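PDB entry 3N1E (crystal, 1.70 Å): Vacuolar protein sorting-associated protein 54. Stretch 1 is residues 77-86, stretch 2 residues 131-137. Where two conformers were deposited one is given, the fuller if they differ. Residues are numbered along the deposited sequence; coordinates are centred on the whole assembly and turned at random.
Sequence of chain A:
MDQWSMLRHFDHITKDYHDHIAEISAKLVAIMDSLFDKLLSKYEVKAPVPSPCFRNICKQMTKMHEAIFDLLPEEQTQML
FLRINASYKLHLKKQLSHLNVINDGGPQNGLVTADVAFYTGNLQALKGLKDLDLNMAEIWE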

# COMPACT_ATOMS: atom_id res chain seq x y z
N THR A 77 9.70 4.38 -4.38
CA THR A 77 8.80 3.21 -4.48
C THR A 77 8.40 2.77 -3.07
O THR A 77 7.25 2.44 -2.81
CB THR A 77 9.48 2.05 -5.20
OG1 THR A 77 9.68 2.40 -6.57
CG2 THR A 77 8.64 0.75 -5.13
N GLN A 78 9.38 2.76 -2.17
CA GLN A 78 9.10 2.50 -0.76
C GLN A 78 8.10 3.53 -0.17
O GLN A 78 7.09 3.16 0.49
CB GLN A 78 10.43 2.52 0.01
CG GLN A 78 11.28 1.29 -0.25
CD GLN A 78 12.71 1.44 0.28
OE1 GLN A 78 13.14 2.55 0.59
NE2 GLN A 78 13.43 0.36 0.33
N MET A 79 8.33 4.81 -0.45
CA MET A 79 7.43 5.87 0.04
C MET A 79 6.02 5.73 -0.53
O MET A 79 5.03 5.96 0.18
CB MET A 79 8.00 7.28 -0.25
CG MET A 79 9.33 7.63 0.38
SD MET A 79 9.38 7.55 2.18
CE MET A 79 10.04 5.90 2.45
N LEU A 80 5.93 5.36 -1.82
CA LEU A 80 4.65 5.16 -2.47
C LEU A 80 3.88 4.06 -1.76
O LEU A 80 2.69 4.23 -1.45
CB LEU A 80 4.83 4.79 -3.94
CG LEU A 80 3.62 4.32 -4.71
CD1 LEU A 80 2.55 5.41 -4.81
CD2 LEU A 80 4.03 3.82 -6.11
N PHE A 81 4.55 2.95 -1.49
CA PHE A 81 3.89 1.83 -0.84
C PHE A 81 3.50 2.11 0.59
O PHE A 81 2.49 1.59 1.05
CB PHE A 81 4.67 0.50 -1.01
CG PHE A 81 4.30 -0.21 -2.27
CD1 PHE A 81 3.27 -1.18 -2.28
CD2 PHE A 81 4.90 0.14 -3.46
CE1 PHE A 81 2.90 -1.81 -3.49
CE2 PHE A 81 4.53 -0.47 -4.66
CZ PHE A 81 3.54 -1.46 -4.67
N LEU A 82 4.26 2.97 1.29
CA LEU A 82 3.82 3.40 2.62
C LEU A 82 2.52 4.20 2.56
O LEU A 82 1.66 4.02 3.42
CB LEU A 82 4.91 4.19 3.36
CG LEU A 82 6.07 3.28 3.75
CD1 LEU A 82 7.23 4.20 4.16
CD2 LEU A 82 5.73 2.31 4.93
N ARG A 83 2.36 5.04 1.54
CA ARG A 83 1.11 5.80 1.35
C ARG A 83 -0.06 4.90 0.96
O ARG A 83 -1.19 5.09 1.43
CB ARG A 83 1.28 6.92 0.29
CG ARG A 83 2.34 7.93 0.68
CD ARG A 83 2.35 9.20 -0.18
NE ARG A 83 2.89 10.28 0.67
CZ ARG A 83 3.20 11.51 0.27
NH1 ARG A 83 3.05 11.87 -1.01
NH2 ARG A 83 3.68 12.39 1.15
N ILE A 84 0.19 3.97 0.06
CA ILE A 84 -0.82 2.99 -0.34
C ILE A 84 -1.24 2.20 0.90
O ILE A 84 -2.42 2.03 1.16
CB ILE A 84 -0.26 1.99 -1.40
CG1 ILE A 84 0.08 2.68 -2.74
CG2 ILE A 84 -1.23 0.84 -1.62
CD1 ILE A 84 -0.89 3.64 -3.25
N ASN A 85 -0.26 1.74 1.67
CA ASN A 85 -0.57 1.01 2.92
C ASN A 85 -1.41 1.82 3.89
O ASN A 85 -2.30 1.29 4.55
CB ASN A 85 0.73 0.53 3.60
CG ASN A 85 0.49 -0.29 4.83
OD1 ASN A 85 0.86 0.09 5.96
ND2 ASN A 85 -0.14 -1.40 4.65
N ALA A 86 -1.13 3.12 4.00
CA ALA A 86 -1.89 3.97 4.91
C ALA A 86 -3.36 4.03 4.46
O ALA A 86 -4.25 3.99 5.29
CB ALA A 86 -1.29 5.36 4.94
N ASP A 131 11.60 -4.49 4.32
CA ASP A 131 11.70 -3.88 5.64
C ASP A 131 10.78 -2.68 5.86
O ASP A 131 10.98 -1.92 6.81
CB ASP A 131 13.15 -3.53 5.98
CG ASP A 131 14.06 -4.73 5.99
OD1 ASP A 131 13.71 -5.75 6.61
OD2 ASP A 131 15.14 -4.64 5.38
N LEU A 132 9.76 -2.52 5.02
CA LEU A 132 8.74 -1.52 5.30
C LEU A 132 8.06 -1.77 6.64
O LEU A 132 7.71 -2.91 6.98
CB LEU A 132 7.69 -1.49 4.19
CG LEU A 132 7.77 -0.35 3.19
CD1 LEU A 132 9.06 -0.37 2.42
CD2 LEU A 132 6.55 -0.40 2.25
N ASP A 133 7.92 -0.70 7.40
CA ASP A 133 7.26 -0.72 8.72
C ASP A 133 5.78 -0.40 8.46
O ASP A 133 5.38 0.76 8.33
CB ASP A 133 7.88 0.35 9.60
CG ASP A 133 7.25 0.43 10.97
OD1 ASP A 133 6.30 -0.33 11.27
OD2 ASP A 133 7.74 1.28 11.76
N LEU A 134 4.98 -1.46 8.38
CA LEU A 134 3.58 -1.31 7.98
C LEU A 134 2.64 -0.94 9.11
O LEU A 134 1.52 -0.46 8.87
CB LEU A 134 3.10 -2.61 7.32
CG LEU A 134 3.91 -3.04 6.09
CD1 LEU A 134 3.33 -4.39 5.60
CD2 LEU A 134 3.86 -1.97 4.97
N ASN A 135 3.08 -1.22 10.35
CA ASN A 135 2.28 -0.93 11.56
C ASN A 135 0.85 -1.39 11.41
O ASN A 135 -0.08 -0.58 11.53
CB ASN A 135 2.33 0.56 11.89
CG ASN A 135 1.67 0.92 13.25
OD1 ASN A 135 1.37 2.09 13.49
ND2 ASN A 135 1.42 -0.08 14.10
N MET A 136 0.67 -2.67 11.12
CA MET A 136 -0.66 -3.17 10.85
C MET A 136 -1.55 -3.18 12.09
O MET A 136 -2.78 -3.16 11.97
CB MET A 136 -0.59 -4.54 10.21
CG MET A 136 -1.22 -4.55 8.87
SD MET A 136 -0.54 -3.44 7.59
CE MET A 136 -2.03 -3.47 6.65
N ALA A 137 -0.93 -3.21 13.28
CA ALA A 137 -1.69 -3.17 14.55
C ALA A 137 -2.61 -1.95 14.68
O ALA A 137 -3.60 -1.99 15.42
CB ALA A 137 -0.74 -3.25 15.75

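The most unusual feature of this contact is the amide of Asn-85, whose OD1 lies 3.0 Å from the backbone O of Leu-134. Two oxygens so close, with no proton between them, would repel, and the amide is probably turned over in the model; with it turned back, the approach may be a hydrogen bond. Asn-85 is buried, its CA-to-CB bond points toward the loop, and its chi1 is t (-177°). Asn-85 CG also packs against Leu-134, 3.8 Å from its CD2, and the m,t rotamer of this leucine brings the end of the side chain nearer the helix although its CA-to-CB bond points sideways. Met-136 CE, from one of two deposited conformers, comes within 3.4 Å of the atom modelled as ND2 of Asn-85.

The other centre of the contact is Leu-132, whose CA-to-CB bond points toward the helix and which loses 86 Å² to it, the largest area of any residue here. Three helix residues, about one turn in all, receive it. Gln-78 offers the aliphatic part of its side chain, CG lying 3.8 Å from Leu-132 CD1, while its NE2 is hydrogen-bonded elsewhere in the structure. Phe-81 CB stands 3.9 Å from Leu-132 CD2; the end of the phenylalanine side chain leads away, so the ring is not what meets the loop. Leu-82 CD2 lies 3.8 Å from Leu-132 CG and also 3.8 Å from the backbone O of Asp-133.

Backbone hydrogen bonds run along the helix, as from Leu-82 N to Gln-78 O (2.9 Å) and from Asn-85 N to Phe-81 O (2.8 Å), and this spacing places Gln-78, Phe-81, Leu-82 and Asn-85 where they can touch the loop. The two stretches bury 329 Å² in total, a modest contact built largely from side-chain packing.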